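Local coordinates for aminoglycoside N(3)-acetyltransferase III (PDB 7LAO), which transfers an acetyl group from acetyl-CoA to the 3-amino group of 2-deoxystreptamine antibiotics such as gentamicin, thereby conferring aminoglycoside resistance, at residues G260-Y263 against L264-F268. Numbering follows the deposited sequence.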
# COMPACT_ATOMS: atom_id res chain seq x y z
N GLY A 260 -7.62 -11.91 9.14
CA GLY A 260 -7.63 -10.70 9.94
C GLY A 260 -9.02 -10.35 10.45
O GLY A 260 -9.18 -9.92 11.60
N VAL A 261 -10.05 -10.56 9.62
CA VAL A 261 -11.41 -10.27 10.06
C VAL A 261 -11.80 -11.25 11.18
O VAL A 261 -12.35 -10.85 12.21
CB VAL A 261 -12.39 -10.31 8.86
CG1 VAL A 261 -13.86 -10.12 9.31
CG2 VAL A 261 -12.07 -9.23 7.85
N THR A 262 -11.48 -12.53 11.00
CA THR A 262 -11.74 -13.55 12.01
C THR A 262 -11.01 -13.23 13.31
O THR A 262 -11.60 -13.30 14.40
CB THR A 262 -11.25 -14.91 11.47
OG1 THR A 262 -11.91 -15.19 10.23
CG2 THR A 262 -11.51 -16.04 12.46
N TYR A 263 -9.71 -12.95 13.21
CA TYR A 263 -8.91 -12.54 14.36
C TYR A 263 -9.55 -11.38 15.10
O TYR A 263 -9.69 -11.41 16.33
CB TYR A 263 -7.49 -12.13 13.88
CG TYR A 263 -6.54 -11.80 15.04
CD1 TYR A 263 -5.74 -12.79 15.60
CD2 TYR A 263 -6.49 -10.52 15.61
CE1 TYR A 263 -4.87 -12.52 16.69
CE2 TYR A 263 -5.63 -10.25 16.71
CZ TYR A 263 -4.83 -11.25 17.24
OH TYR A 263 -4.00 -10.98 18.31
N LEU A 264 -9.91 -10.32 14.37
CA LEU A 264 -10.47 -9.15 15.04
C LEU A 264 -11.82 -9.47 15.69
O LEU A 264 -12.14 -8.95 16.77
CB LEU A 264 -10.61 -7.98 14.05
CG LEU A 264 -9.30 -7.25 13.68
CD1 LEU A 264 -9.49 -6.31 12.50
CD2 LEU A 264 -8.71 -6.48 14.87
N GLU A 265 -12.60 -10.35 15.08
CA GLU A 265 -13.88 -10.71 15.66
C GLU A 265 -13.68 -11.51 16.94
O GLU A 265 -14.35 -11.26 17.96
CB GLU A 265 -14.68 -11.53 14.66
CG GLU A 265 -15.23 -10.76 13.46
CD GLU A 265 -16.11 -11.63 12.57
OE1 GLU A 265 -16.74 -12.58 13.09
OE2 GLU A 265 -16.19 -11.37 11.35
N GLN A 266 -12.79 -12.49 16.89
CA GLN A 266 -12.59 -13.34 18.05
C GLN A 266 -11.99 -12.56 19.21
O GLN A 266 -12.20 -12.93 20.36
CB GLN A 266 -11.71 -14.54 17.69
CG GLN A 266 -12.38 -15.53 16.77
CD GLN A 266 -13.52 -16.26 17.47
OE1 GLN A 266 -13.29 -16.95 18.47
NE2 GLN A 266 -14.75 -16.08 16.98
N HIS A 267 -11.26 -11.47 18.94
CA HIS A 267 -10.57 -10.79 20.02
C HIS A 267 -11.22 -9.49 20.44
O HIS A 267 -11.15 -9.12 21.61
CB HIS A 267 -9.11 -10.51 19.63
CG HIS A 267 -8.27 -11.75 19.61
ND1 HIS A 267 -8.23 -12.62 18.54
CD2 HIS A 267 -7.44 -12.28 20.54
CE1 HIS A 267 -7.43 -13.63 18.81
NE2 HIS A 267 -6.93 -13.44 20.02
N PHE A 268 -11.89 -8.80 19.54
CA PHE A 268 -12.45 -7.50 19.92
C PHE A 268 -13.93 -7.40 19.63
O PHE A 268 -14.51 -6.33 19.81
CB PHE A 268 -11.64 -6.39 19.23
CG PHE A 268 -10.19 -6.43 19.61
CD1 PHE A 268 -9.27 -7.08 18.82
CD2 PHE A 268 -9.76 -5.87 20.81
CE1 PHE A 268 -7.91 -7.15 19.18
CE2 PHE A 268 -8.41 -5.92 21.17
CZ PHE A 268 -7.49 -6.57 20.36
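Tyr263 and His267, one helical turn apart, illustrate an i to i+4 aromatic pair in which a main-chain carbonyl steadies one of the rings. The two rings stack face to face, their centroids 4.1 Å apart and their planes inclined by 21°. ND1 of His267 lies over the centre of the phenol ring, while CZ of Tyr263 lies over the imidazole. With CG anti to the backbone N (chi1 -175°), the tyrosine ring runs forward along the helix, bringing one face against one face of the imidazole. The same imidazole donates from ND1 to Tyr263 O at 2.9 Å, the oxygen sitting almost in the ring plane. This bond helps set the rotation of the imidazole, and the carbonyl also accepts a weak bond from His267 N, so one residue supplies it with two donors.

Round the helix, Glu265 reaches back over the preceding turn: its CG lies 3.1 Å from Val261 O, and the side chains cross obliquely, with carboxylate OE2 in van der Waals contact with methyl CG1 of Val261 at 3.3 Å. Main-chain bonds such as Leu264 N to Gly260 O hold the turns together. Tyr263 and Leu264 rest on helix 224-233, whereas Val261 packs on helix 170-177, so the C-terminal half of helix 253-268, which follows strand 246-252, lies against both through residues 261-264.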